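Local coordinates for protein AimR transcriptional regulator (Bacillus phage phi3T, PDB 5ZVV) that activates transcription of the aimX locus as a homodimer until the viral arbitrium peptide converts it to an inactive monomer, thereby deciding between lysis and lysogeny, at residues A[38-43]-A[66-71]; A[154-159]-A[166-171]; A[226-231]-A[260-265]; A[238-243]-A[359-364]. All coordinates share one frame; numbering follows the deposited sequence.

Contact 1: residues A[38-43]-A[66-71]; sequences TPEKEM and SEYFLE
The loop 38-43, which makes a single 3-10 turn at 40-42, runs past residues 66-71, on and next to helix 61-69, the backbones coming closest at E40 and E71 with CA atoms 5.8 Å apart. The loop that follows helix 29-36 thus packs against helix 61-69 near the N-terminus of an all-helical chain, and the junction illustrates how one tyrosine can serve apolar and polar neighbours at once. Y68 swings its ring out with CG anti to the backbone N (chi1 -174°). E40 lays its aliphatic stem over one face, CG standing 3.9 Å from the Y68 ring centroid in a CH-pi contact, while its carboxylate oxygen OE2 forms a salt bridge with K1. At the ring edge, CG of selenomethionine M43 closes to 3.1 Å on Y68 OH. That hydroxyl donates to a water at 2.7 Å from Y68 OH, and the water in turn donates to the carbonyl of T38, so the phenol is tied to the loop backbone through one bridging molecule. Beside the ring, the methylenes of E40 and E71 run side by side, CB to CB 3.6 Å. K41 folds back, bent at chi2 and chi4, and K41 NZ lies 3.9 Å from E71 OE1, a long salt bridge. The hydrogen bond from K41 NZ to E71 O is very short, 2.4 Å, with the donor 37° out of the carbonyl plane.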
loop_
_atom_site.group_PDB
_atom_site.type_symbol
_atom_site.label_atom_id
_atom_site.label_comp_id
_atom_site.label_asym_id
_atom_site.label_seq_id
_atom_site.Cartn_x
_atom_site.Cartn_y
_atom_site.Cartn_z
ATOM N N THR A 38 26.457 40.890 3.288
ATOM C CA THR A 38 25.271 41.333 2.573
ATOM C C THR A 38 24.095 41.402 3.542
ATOM O O THR A 38 23.887 40.461 4.320
ATOM C CB THR A 38 24.949 40.376 1.426
ATOM O OG1 THR A 38 26.110 40.197 0.603
ATOM C CG2 THR A 38 23.807 40.921 0.580
ATOM N N PRO A 39 23.335 42.497 3.555
ATOM C CA PRO A 39 22.130 42.547 4.395
ATOM C C PRO A 39 21.216 41.363 4.109
ATOM O O PRO A 39 21.129 40.882 2.977
ATOM C CB PRO A 39 21.480 43.877 4.000
ATOM C CG PRO A 39 22.628 44.722 3.541
ATOM C CD PRO A 39 23.596 43.779 2.878
ATOM N N GLU A 40 20.544 40.883 5.160
ATOM C CA GLU A 40 19.762 39.656 5.040
ATOM C C GLU A 40 18.682 39.784 3.974
ATOM O O GLU A 40 18.456 38.849 3.195
ATOM C CB GLU A 40 19.141 39.292 6.389
ATOM C CG GLU A 40 20.141 38.864 7.450
ATOM C CD GLU A 40 20.632 40.016 8.305
ATOM O OE1 GLU A 40 20.470 41.186 7.896
ATOM O OE2 GLU A 40 21.178 39.749 9.396
ATOM N N LYS A 41 18.018 40.938 3.910
ATOM C CA LYS A 41 16.959 41.142 2.928
ATOM C C LYS A 41 17.479 41.157 1.496
ATOM O O LYS A 41 16.688 40.973 0.564
ATOM C CB LYS A 41 16.216 42.447 3.218
ATOM C CG LYS A 41 15.473 42.468 4.547
ATOM C CD LYS A 41 14.286 41.513 4.535
ATOM C CE LYS A 41 13.426 41.663 5.787
ATOM N NZ LYS A 41 14.158 41.292 7.031
ATOM N N GLU A 42 18.778 41.367 1.295
ATOM C CA GLU A 42 19.356 41.469 -0.038
ATOM C C GLU A 42 20.096 40.213 -0.469
ATOM O O GLU A 42 20.661 40.189 -1.567
ATOM C CB GLU A 42 20.305 42.669 -0.109
ATOM C CG GLU A 42 19.645 43.984 0.243
ATOM C CD GLU A 42 20.648 45.041 0.640
ATOM O OE1 GLU A 42 21.758 45.058 0.065
ATOM O OE2 GLU A 42 20.330 45.846 1.537
HETATM N N MSE A 43 20.114 39.178 0.363
HETATM C CA MSE A 43 20.758 37.927 -0.008
HETATM C C MSE A 43 19.991 37.239 -1.125
HETATM O O MSE A 43 18.765 37.157 -1.091
HETATM C CB MSE A 43 20.878 37.006 1.205
HETATM C CG MSE A 43 22.119 37.266 2.023
HETATM SE SE MSE A 43 23.722 36.787 1.023
HETATM C CE MSE A 43 23.682 34.861 1.308
ATOM N N SER A 66 19.108 30.209 13.020
ATOM C CA SER A 66 17.774 30.498 13.529
ATOM C C SER A 66 17.545 31.998 13.609
ATOM O O SER A 66 16.449 32.485 13.310
ATOM C CB SER A 66 17.579 29.844 14.896
ATOM O OG SER A 66 16.306 30.153 15.433
ATOM N N GLU A 67 18.576 32.750 13.997
ATOM C CA GLU A 67 18.452 34.203 13.998
ATOM C C GLU A 67 18.518 34.772 12.583
ATOM O O GLU A 67 17.806 35.731 12.262
ATOM C CB GLU A 67 19.545 34.815 14.878
ATOM C CG GLU A 67 19.482 36.328 15.000
ATOM C CD GLU A 67 20.538 36.873 15.942
ATOM O OE1 GLU A 67 21.373 36.079 16.428
ATOM O OE2 GLU A 67 20.532 38.096 16.199
ATOM N N TYR A 68 19.351 34.183 11.725
ATOM C CA TYR A 68 19.602 34.749 10.403
ATOM C C TYR A 68 18.417 34.537 9.468
ATOM O O TYR A 68 18.011 35.456 8.747
ATOM C CB TYR A 68 20.872 34.131 9.818
ATOM C CG TYR A 68 21.325 34.734 8.511
ATOM C CD1 TYR A 68 22.186 35.822 8.491
ATOM C CD2 TYR A 68 20.905 34.207 7.295
ATOM C CE1 TYR A 68 22.612 36.374 7.302
ATOM C CE2 TYR A 68 21.321 34.753 6.100
ATOM C CZ TYR A 68 22.175 35.838 6.109
ATOM O OH TYR A 68 22.603 36.387 4.923
ATOM N N PHE A 69 17.847 33.329 9.469
ATOM C CA PHE A 69 16.780 33.002 8.526
ATOM C C PHE A 69 15.556 33.882 8.736
ATOM O O PHE A 69 14.871 34.246 7.773
ATOM C CB PHE A 69 16.395 31.528 8.656
ATOM C CG PHE A 69 17.368 30.580 8.012
ATOM C CD1 PHE A 69 18.379 31.047 7.190
ATOM C CD2 PHE A 69 17.258 29.214 8.220
ATOM C CE1 PHE A 69 19.270 30.173 6.595
ATOM C CE2 PHE A 69 18.145 28.334 7.625
ATOM C CZ PHE A 69 19.150 28.814 6.813
ATOM N N LEU A 70 15.258 34.231 9.990
ATOM C CA LEU A 70 14.085 35.043 10.283
ATOM C C LEU A 70 14.224 36.479 9.796
ATOM O O LEU A 70 13.238 37.221 9.829
ATOM C CB LEU A 70 13.796 35.027 11.785
ATOM C CG LEU A 70 13.408 33.663 12.359
ATOM C CD1 LEU A 70 13.150 33.765 13.855
ATOM C CD2 LEU A 70 12.193 33.095 11.635
ATOM N N GLU A 71 15.411 36.883 9.341
ATOM C CA GLU A 71 15.618 38.212 8.786
ATOM C C GLU A 71 15.543 38.247 7.266
ATOM O O GLU A 71 15.551 39.339 6.691
ATOM C CB GLU A 71 16.971 38.774 9.242
ATOM C CG GLU A 71 17.081 38.974 10.749
ATOM C CD GLU A 71 16.009 39.899 11.301
ATOM O OE1 GLU A 71 15.633 40.867 10.608
ATOM O OE2 GLU A 71 15.536 39.653 12.432
HETATM O O HOH W 1 24.487 38.248 5.112
#

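Contact 2: residues A[154-159]-A[166-171]; sequences MLMYAY and GLMKST
Consecutive helices 145-161 and 165-173 fold back on each other as an antiparallel helical hairpin, as expected in a protein of the TPR clan; their short segments lie at 169° with axes 8.7 Å apart. No hydrogen bond crosses between the segments, so the pairing rests on fit. The aromatic part belongs to Y159, whose ring lies against L167. L167 CB sits almost on the normal through the ring centre, 3.6 Å from the Y159 centroid, a textbook CH-pi contact. The two methyls of L167 extend along the outer part of the ring, CD1 lying 3.7 Å from Y159 CE1 and CD2 reaching toward the hydroxyl. The aliphatic part involves two selenomethionines with the same shape, extended to SE and then bent at chi3. M168 CG packs on Y159 CB at 3.6 Å, and M168 CE lies 3.7 Å from the backbone oxygen M156 O. M156 runs alongside T171 in the opposite sense, M156 CG meeting T171 CG2 at 3.6 Å. The polar part is internal to the second helix: T171 OG1 donates to L167 O at 2.6 Å, nearly along the C=O axis, and that oxygen also accepts T171 N. T171 OG1 is thereby held 3.5 Å from Y159 CE2. Around the hairpin, L196 of helix 184-203 meets both selenomethionines, L130 of helix 130-139 touches Y159, and L167 packs on L167 of the second subunit.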
loop_
_atom_site.group_PDB
_atom_site.type_symbol
_atom_site.label_atom_id
_atom_site.label_comp_id
_atom_site.label_asym_id
_atom_site.label_seq_id
_atom_site.Cartn_x
_atom_site.Cartn_y
_atom_site.Cartn_z
HETATM N N MSE A 154 7.157 14.511 -0.175
HETATM C CA MSE A 154 6.746 14.573 1.225
HETATM C C MSE A 154 5.802 13.435 1.584
HETATM O O MSE A 154 5.694 13.052 2.747
HETATM C CB MSE A 154 6.076 15.914 1.529
HETATM C CG MSE A 154 4.666 16.031 0.983
HETATM SE SE MSE A 154 3.890 17.780 1.341
HETATM C CE MSE A 154 2.022 17.410 0.898
ATOM N N LEU A 155 5.105 12.907 0.575
ATOM C CA LEU A 155 4.191 11.799 0.817
ATOM C C LEU A 155 4.944 10.546 1.234
ATOM O O LEU A 155 4.384 9.685 1.919
ATOM C CB LEU A 155 3.353 11.523 -0.432
ATOM C CG LEU A 155 2.394 12.621 -0.885
ATOM C CD1 LEU A 155 1.585 12.162 -2.090
ATOM C CD2 LEU A 155 1.468 13.047 0.252
HETATM N N MSE A 156 6.210 10.432 0.844
HETATM C CA MSE A 156 7.020 9.257 1.156
HETATM C C MSE A 156 7.298 9.136 2.647
HETATM O O MSE A 156 7.388 8.027 3.174
HETATM C CB MSE A 156 8.340 9.300 0.384
HETATM C CG MSE A 156 8.177 9.249 -1.119
HETATM SE SE MSE A 156 9.890 9.290 -2.043
HETATM C CE MSE A 156 10.596 7.563 -1.460
ATOM N N TYR A 157 7.443 10.279 3.325
ATOM C CA TYR A 157 7.643 10.248 4.769
ATOM C C TYR A 157 6.410 9.708 5.480
ATOM O O TYR A 157 6.526 8.885 6.396
ATOM C CB TYR A 157 7.998 11.641 5.290
ATOM C CG TYR A 157 9.340 12.152 4.810
ATOM C CD1 TYR A 157 10.523 11.624 5.307
ATOM C CD2 TYR A 157 9.421 13.168 3.866
ATOM C CE1 TYR A 157 11.751 12.087 4.869
ATOM C CE2 TYR A 157 10.642 13.637 3.423
ATOM C CZ TYR A 157 11.804 13.092 3.930
ATOM O OH TYR A 157 13.022 13.558 3.494
ATOM N N ALA A 158 5.221 10.157 5.074
ATOM C CA ALA A 158 3.991 9.657 5.682
ATOM C C ALA A 158 3.803 8.171 5.398
ATOM O O ALA A 158 3.480 7.390 6.305
ATOM C CB ALA A 158 2.794 10.462 5.178
ATOM N N TYR A 159 4.003 7.761 4.139
ATOM C CA TYR A 159 3.924 6.345 3.791
ATOM C C TYR A 159 4.924 5.525 4.595
ATOM O O TYR A 159 4.619 4.405 5.023
ATOM C CB TYR A 159 4.160 6.153 2.294
ATOM C CG TYR A 159 3.010 6.588 1.415
ATOM C CD1 TYR A 159 1.704 6.227 1.718
ATOM C CD2 TYR A 159 3.231 7.359 0.281
ATOM C CE1 TYR A 159 0.651 6.624 0.915
ATOM C CE2 TYR A 159 2.186 7.763 -0.523
ATOM C CZ TYR A 159 0.897 7.393 -0.202
ATOM O OH TYR A 159 -0.148 7.791 -1.003
ATOM N N GLY A 166 5.353 -0.061 -0.473
ATOM C CA GLY A 166 4.971 -0.051 -1.878
ATOM C C GLY A 166 4.604 1.335 -2.364
ATOM O O GLY A 166 5.128 1.818 -3.371
ATOM N N LEU A 167 3.721 2.013 -1.626
ATOM C CA LEU A 167 3.333 3.367 -2.001
ATOM C C LEU A 167 4.477 4.358 -1.865
ATOM O O LEU A 167 4.420 5.431 -2.473
ATOM C CB LEU A 167 2.139 3.824 -1.169
ATOM C CG LEU A 167 0.820 3.565 -1.892
ATOM C CD1 LEU A 167 -0.326 3.596 -0.919
ATOM C CD2 LEU A 167 0.613 4.597 -2.988
HETATM N N MSE A 168 5.503 4.036 -1.085
HETATM C CA MSE A 168 6.713 4.840 -1.114
HETATM C C MSE A 168 7.326 4.686 -2.494
HETATM O O MSE A 168 7.540 5.671 -3.211
HETATM C CB MSE A 168 7.714 4.414 -0.034
HETATM C CG MSE A 168 7.288 4.715 1.391
HETATM SE SE MSE A 168 8.646 4.234 2.714
HETATM C CE MSE A 168 10.003 5.564 2.251
ATOM N N LYS A 169 7.565 3.425 -2.871
ATOM C CA LYS A 169 8.292 3.141 -4.104
ATOM C C LYS A 169 7.604 3.780 -5.302
ATOM O O LYS A 169 8.219 4.556 -6.044
ATOM C CB LYS A 169 8.434 1.630 -4.285
ATOM C CG LYS A 169 9.176 0.961 -3.132
ATOM C CD LYS A 169 9.192 -0.554 -3.255
ATOM C CE LYS A 169 10.052 -1.011 -4.420
ATOM N NZ LYS A 169 10.119 -2.497 -4.495
ATOM N N SER A 170 6.307 3.504 -5.471
ATOM C CA SER A 170 5.561 4.102 -6.573
ATOM C C SER A 170 5.672 5.621 -6.552
ATOM O O SER A 170 5.884 6.246 -7.599
ATOM C CB SER A 170 4.096 3.662 -6.522
ATOM O OG SER A 170 3.450 4.127 -5.347
ATOM N N THR A 171 5.573 6.231 -5.364
ATOM C CA THR A 171 5.701 7.683 -5.286
ATOM C C THR A 171 7.045 8.138 -5.840
ATOM O O THR A 171 7.110 9.076 -6.643
ATOM C CB THR A 171 5.524 8.165 -3.844
ATOM O OG1 THR A 171 4.193 7.873 -3.397
ATOM C CG2 THR A 171 5.749 9.669 -3.754
#

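Contact 3: residues A[226-231]-A[260-265]; sequences ICFFAY and PVHQEM
An aromatic cluster of F228, F229 and H262 joins helix 224-237 to helix 260-277, two helices of the TPR-like solenoid that run nearly parallel, 11° apart, with helix 243-252 between them in sequence. Their segment axes are 11.5 Å apart, a wide gap that rings can span. F228 reaches across with CG anti to the backbone N, and H262 CB lies over its face, 3.8 Å from the F228 centroid. The F228 and H262 ring planes are only 15° apart but slid so far that they hardly overlap. F228 CZ ends 3.1 Å from the backbone oxygen H262 O. F229 comes to the same face of the imidazole as F228, but edge first: this T-shaped pair has planes at 78°, and F229 CE2 lies 3.6 Å from H262 NE2. F228 CD2 completes the cluster, sitting over the centre of the F229 ring, 3.9 Å above its plane. Selenomethionine M265, extended beyond CG, brings SE to 3.9 Å from F229 CE1 in an oblique Met-aromatic contact. With no hydrogen bond between the segments, ring and selenium contacts carry the interaction, and the attraction probably comes largely from dispersion and ring electrostatics.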
loop_
_atom_site.group_PDB
_atom_site.type_symbol
_atom_site.label_atom_id
_atom_site.label_comp_id
_atom_site.label_asym_id
_atom_site.label_seq_id
_atom_site.Cartn_x
_atom_site.Cartn_y
_atom_site.Cartn_z
ATOM N N ILE A 226 21.094 13.983 7.703
ATOM C CA ILE A 226 21.234 13.092 6.554
ATOM C C ILE A 226 22.412 12.148 6.751
ATOM O O ILE A 226 22.281 10.927 6.615
ATOM C CB ILE A 226 21.379 13.908 5.257
ATOM C CG1 ILE A 226 20.085 14.669 4.947
ATOM C CG2 ILE A 226 21.780 13.002 4.088
ATOM C CD1 ILE A 226 18.895 13.775 4.654
ATOM N N CYS A 227 23.581 12.699 7.083
ATOM C CA CYS A 227 24.771 11.865 7.210
ATOM C C CYS A 227 24.657 10.913 8.392
ATOM O O CYS A 227 25.101 9.759 8.313
ATOM C CB CYS A 227 26.014 12.742 7.340
ATOM S SG CYS A 227 26.373 13.729 5.876
ATOM N N PHE A 228 24.063 11.377 9.496
ATOM C CA PHE A 228 23.859 10.512 10.653
ATOM C C PHE A 228 23.023 9.293 10.282
ATOM O O PHE A 228 23.428 8.150 10.526
ATOM C CB PHE A 228 23.199 11.291 11.793
ATOM C CG PHE A 228 22.732 10.417 12.923
ATOM C CD1 PHE A 228 23.633 9.933 13.859
ATOM C CD2 PHE A 228 21.398 10.065 13.041
ATOM C CE1 PHE A 228 23.209 9.116 14.889
ATOM C CE2 PHE A 228 20.969 9.251 14.073
ATOM C CZ PHE A 228 21.877 8.776 14.995
ATOM N N PHE A 229 21.851 9.515 9.681
ATOM C CA PHE A 229 21.027 8.373 9.300
ATOM C C PHE A 229 21.648 7.560 8.170
ATOM O O PHE A 229 21.333 6.373 8.032
ATOM C CB PHE A 229 19.620 8.836 8.924
ATOM C CG PHE A 229 18.762 9.145 10.116
ATOM C CD1 PHE A 229 18.345 8.127 10.961
ATOM C CD2 PHE A 229 18.393 10.445 10.409
ATOM C CE1 PHE A 229 17.566 8.399 12.069
ATOM C CE2 PHE A 229 17.612 10.727 11.518
ATOM C CZ PHE A 229 17.199 9.702 12.348
ATOM N N ALA A 230 22.540 8.157 7.379
ATOM C CA ALA A 230 23.217 7.401 6.334
ATOM C C ALA A 230 24.202 6.401 6.931
ATOM O O ALA A 230 24.184 5.213 6.580
ATOM C CB ALA A 230 23.922 8.356 5.374
ATOM N N TYR A 231 25.073 6.862 7.837
ATOM C CA TYR A 231 26.000 5.938 8.490
ATOM C C TYR A 231 25.266 4.952 9.388
ATOM O O TYR A 231 25.689 3.795 9.516
ATOM C CB TYR A 231 27.051 6.715 9.284
ATOM C CG TYR A 231 28.124 7.314 8.411
ATOM C CD1 TYR A 231 29.037 6.500 7.750
ATOM C CD2 TYR A 231 28.222 8.688 8.235
ATOM C CE1 TYR A 231 30.020 7.036 6.943
ATOM C CE2 TYR A 231 29.202 9.236 7.428
ATOM C CZ TYR A 231 30.099 8.404 6.784
ATOM O OH TYR A 231 31.077 8.940 5.979
ATOM N N PRO A 260 20.292 14.591 21.869
ATOM C CA PRO A 260 20.310 13.308 22.599
ATOM C C PRO A 260 19.471 12.218 21.958
ATOM O O PRO A 260 19.733 11.036 22.209
ATOM C CB PRO A 260 19.779 13.684 23.994
ATOM C CG PRO A 260 19.095 15.002 23.817
ATOM C CD PRO A 260 19.830 15.700 22.715
ATOM N N VAL A 261 18.484 12.563 21.131
ATOM C CA VAL A 261 17.654 11.536 20.502
ATOM C C VAL A 261 18.475 10.722 19.507
ATOM O O VAL A 261 18.478 9.483 19.536
ATOM C CB VAL A 261 16.423 12.177 19.837
ATOM C CG1 VAL A 261 15.706 11.162 18.960
ATOM C CG2 VAL A 261 15.478 12.730 20.897
ATOM N N HIS A 262 19.186 11.407 18.608
ATOM C CA HIS A 262 20.082 10.709 17.693
ATOM C C HIS A 262 21.198 10.001 18.446
ATOM O O HIS A 262 21.630 8.917 18.039
ATOM C CB HIS A 262 20.656 11.692 16.675
ATOM C CG HIS A 262 19.632 12.251 15.739
ATOM N ND1 HIS A 262 19.888 13.311 14.897
ATOM C CD2 HIS A 262 18.346 11.891 15.511
ATOM C CE1 HIS A 262 18.804 13.584 14.193
ATOM N NE2 HIS A 262 17.853 12.739 14.548
ATOM N N GLN A 263 21.662 10.586 19.555
ATOM C CA GLN A 263 22.703 9.940 20.345
ATOM C C GLN A 263 22.220 8.611 20.909
ATOM O O GLN A 263 22.952 7.618 20.884
ATOM C CB GLN A 263 23.163 10.859 21.477
ATOM C CG GLN A 263 24.377 10.328 22.229
ATOM C CD GLN A 263 25.623 10.278 21.355
ATOM O OE1 GLN A 263 26.069 11.301 20.833
ATOM N NE2 GLN A 263 26.192 9.086 21.193
ATOM N N GLU A 264 20.987 8.572 21.421
ATOM C CA GLU A 264 20.457 7.326 21.961
ATOM C C GLU A 264 20.106 6.339 20.859
ATOM O O GLU A 264 20.121 5.124 21.093
ATOM C CB GLU A 264 19.239 7.604 22.842
ATOM C CG GLU A 264 19.591 8.196 24.195
ATOM C CD GLU A 264 18.401 8.271 25.131
ATOM O OE1 GLU A 264 17.265 8.020 24.678
ATOM O OE2 GLU A 264 18.602 8.583 26.323
HETATM N N MSE A 265 19.790 6.825 19.663
HETATM C CA MSE A 265 19.612 5.917 18.531
HETATM C C MSE A 265 20.935 5.251 18.166
HETATM O O MSE A 265 20.990 4.044 17.937
HETATM C CB MSE A 265 19.040 6.653 17.324
HETATM C CG MSE A 265 17.588 7.037 17.484
HETATM SE SE MSE A 265 16.958 8.043 15.947
HETATM C CE MSE A 265 15.132 8.398 16.546
#

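Contact 4: residues A[238-243]-A[359-364]; sequences LIFEDY and FIQLPL
The F240 ring is sandwiched: the side-chain amide of Q361 lies on one face, with CD 3.3 Å above the ring plane and over its centre, and I239 CG2, from the same loop, lies on the opposite face. Amide and ring planes are 15° apart, so this is a stack, in which the two groups reach toward each other end to end. Q361 NE2 comes to 3.2 Å from F240 CD2 while Q361 OE1 is equally close to F240 CG, and the stem adds a CH-pi contact, Q361 CG lying 3.8 Å from the F240 centroid. To get there Q361 takes the crowded first torsion, CG between the backbone N and carbonyl carbon (chi1 61°), and then runs extended. Its NE2 also hydrogen-bonds to Y358 O, which helps to fix the rotation of the amide over the ring, and the Y358 ring meets F240 edge-to-face. In the TPR-like solenoid, this brings the turn between helices 224-237 and 243-252 against the start of helix 361-369, more than a hundred residues further on. L362, which also packs on F272 and I276 of helix 260-277, places CD2 in the plane of the F240 ring, 3.5 Å from F240 CE1. F359 approaches the same rim, its CD1 4.0 Å from F240 CZ. Farther along the F359 ring, I239 CD1 meets the edge at F359 CE1, 3.9 Å away.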
loop_
_atom_site.group_PDB
_atom_site.type_symbol
_atom_site.label_atom_id
_atom_site.label_comp_id
_atom_site.label_asym_id
_atom_site.label_seq_id
_atom_site.Cartn_x
_atom_site.Cartn_y
_atom_site.Cartn_z
ATOM N N LEU A 238 25.458 -3.802 7.856
ATOM C CA LEU A 238 26.599 -4.647 8.195
ATOM C C LEU A 238 26.407 -5.469 9.470
ATOM O O LEU A 238 27.359 -6.117 9.916
ATOM C CB LEU A 238 27.858 -3.791 8.322
ATOM C CG LEU A 238 28.362 -3.133 7.039
ATOM C CD1 LEU A 238 29.419 -2.091 7.368
ATOM C CD2 LEU A 238 28.914 -4.188 6.091
ATOM N N ILE A 239 25.203 -5.482 10.050
ATOM C CA ILE A 239 25.016 -6.044 11.391
ATOM C C ILE A 239 25.387 -7.524 11.428
ATOM O O ILE A 239 26.075 -7.982 12.349
ATOM C CB ILE A 239 23.569 -5.816 11.870
ATOM C CG1 ILE A 239 23.345 -4.344 12.224
ATOM C CG2 ILE A 239 23.249 -6.705 13.066
ATOM C CD1 ILE A 239 21.920 -4.025 12.620
ATOM N N PHE A 240 24.942 -8.294 10.439
ATOM C CA PHE A 240 25.141 -9.737 10.449
ATOM C C PHE A 240 26.357 -10.188 9.650
ATOM O O PHE A 240 26.610 -11.393 9.569
ATOM C CB PHE A 240 23.887 -10.441 9.923
ATOM C CG PHE A 240 22.646 -10.117 10.700
ATOM C CD1 PHE A 240 22.344 -10.800 11.867
ATOM C CD2 PHE A 240 21.789 -9.119 10.271
ATOM C CE1 PHE A 240 21.205 -10.497 12.589
ATOM C CE2 PHE A 240 20.647 -8.812 10.985
ATOM C CZ PHE A 240 20.353 -9.502 12.147
ATOM N N GLU A 241 27.122 -9.262 9.072
ATOM C CA GLU A 241 28.284 -9.618 8.261
ATOM C C GLU A 241 29.605 -9.449 9.002
ATOM O O GLU A 241 30.433 -10.363 9.004
ATOM C CB GLU A 241 28.309 -8.783 6.976
ATOM C CG GLU A 241 27.176 -9.078 6.013
ATOM C CD GLU A 241 27.294 -8.293 4.720
ATOM O OE1 GLU A 241 28.336 -7.634 4.515
ATOM O OE2 GLU A 241 26.344 -8.337 3.911
ATOM N N ASP A 242 29.822 -8.296 9.630
ATOM C CA ASP A 242 31.120 -7.965 10.210
ATOM C C ASP A 242 30.894 -7.019 11.379
ATOM O O ASP A 242 30.325 -5.938 11.200
ATOM C CB ASP A 242 32.033 -7.323 9.156
ATOM C CG ASP A 242 33.472 -7.178 9.621
ATOM O OD1 ASP A 242 33.708 -6.928 10.820
ATOM O OD2 ASP A 242 34.378 -7.309 8.773
ATOM N N TYR A 243 31.347 -7.419 12.569
ATOM C CA TYR A 243 31.168 -6.571 13.743
ATOM C C TYR A 243 31.981 -5.289 13.623
ATOM O O TYR A 243 31.460 -4.190 13.836
ATOM C CB TYR A 243 31.558 -7.327 15.015
ATOM C CG TYR A 243 31.482 -6.460 16.253
ATOM C CD1 TYR A 243 30.261 -6.190 16.856
ATOM C CD2 TYR A 243 32.623 -5.892 16.804
ATOM C CE1 TYR A 243 30.179 -5.388 17.978
ATOM C CE2 TYR A 243 32.550 -5.088 17.929
ATOM C CZ TYR A 243 31.325 -4.841 18.509
ATOM O OH TYR A 243 31.241 -4.043 19.626
ATOM N N PHE A 359 15.668 -8.382 9.702
ATOM C CA PHE A 359 15.872 -8.908 11.046
ATOM C C PHE A 359 15.158 -10.231 11.290
ATOM O O PHE A 359 15.353 -10.832 12.354
ATOM C CB PHE A 359 15.435 -7.876 12.088
ATOM C CG PHE A 359 16.303 -6.653 12.116
ATOM C CD1 PHE A 359 17.558 -6.694 12.699
ATOM C CD2 PHE A 359 15.870 -5.466 11.549
ATOM C CE1 PHE A 359 18.364 -5.575 12.721
ATOM C CE2 PHE A 359 16.669 -4.344 11.568
ATOM C CZ PHE A 359 17.919 -4.396 12.155
ATOM N N ILE A 360 14.359 -10.711 10.332
ATOM C CA ILE A 360 13.731 -12.018 10.476
ATOM C C ILE A 360 14.774 -13.124 10.559
ATOM O O ILE A 360 14.472 -14.234 11.012
ATOM C CB ILE A 360 12.741 -12.265 9.317
ATOM C CG1 ILE A 360 11.862 -13.486 9.606
ATOM C CG2 ILE A 360 13.486 -12.430 7.998
ATOM C CD1 ILE A 360 10.792 -13.727 8.570
ATOM N N GLN A 361 16.009 -12.846 10.145
ATOM C CA GLN A 361 17.057 -13.846 10.275
ATOM C C GLN A 361 17.443 -14.086 11.727
ATOM O O GLN A 361 18.056 -15.116 12.023
ATOM C CB GLN A 361 18.285 -13.439 9.461
ATOM C CG GLN A 361 18.924 -12.131 9.888
ATOM C CD GLN A 361 20.058 -11.714 8.969
ATOM O OE1 GLN A 361 21.111 -12.352 8.933
ATOM N NE2 GLN A 361 19.843 -10.644 8.211
ATOM N N LEU A 362 17.097 -13.167 12.637
ATOM C CA LEU A 362 17.411 -13.382 14.050
ATOM C C LEU A 362 16.834 -14.694 14.562
ATOM O O LEU A 362 17.612 -15.558 15.008
ATOM C CB LEU A 362 16.944 -12.183 14.885
ATOM C CG LEU A 362 17.758 -10.897 14.838
ATOM C CD1 LEU A 362 17.075 -9.833 15.676
ATOM C CD2 LEU A 362 19.149 -11.168 15.354
ATOM N N PRO A 363 15.515 -14.928 14.521
ATOM C CA PRO A 363 15.027 -16.245 14.958
ATOM C C PRO A 363 15.436 -17.364 14.019
ATOM O O PRO A 363 15.766 -18.464 14.484
ATOM C CB PRO A 363 13.505 -16.057 15.006
ATOM C CG PRO A 363 13.238 -14.975 14.041
ATOM C CD PRO A 363 14.397 -14.044 14.134
ATOM N N LEU A 364 15.435 -17.108 12.708
ATOM C CA LEU A 364 15.828 -18.135 11.745
ATOM C C LEU A 364 17.218 -18.676 12.054
ATOM O O LEU A 364 17.407 -19.893 12.178
ATOM C CB LEU A 364 15.766 -17.573 10.326
ATOM C CG LEU A 364 14.358 -17.265 9.812
ATOM C CD1 LEU A 364 14.416 -16.595 8.448
ATOM C CD2 LEU A 364 13.528 -18.537 9.755
#

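Burial does not simply follow distance from the chain's centre. Contact 2 is fully buried and lies at the subunit interface, whereas contacts 1, 3 and 4 are only partly buried and touch no other chain. Contact 3 is nearest the chain's centre; contacts 1 and 4 lie on opposite sides of that centre, their own centres about 48 Å apart. Contacts 3 and 4 alternate along the chain and share elements: 238-243 follows the helix carrying 226-231, and L362 of contact 4 packs on the helix carrying 260-265. The chemistry follows position. Contact 1 alone uses direct and water-bridged polar bonds, contact 2 packs aliphatic groups and a tyrosine ring, contact 3 gathers rings edge-to-face and slid apart, and contact 4 sets an amide on a ring.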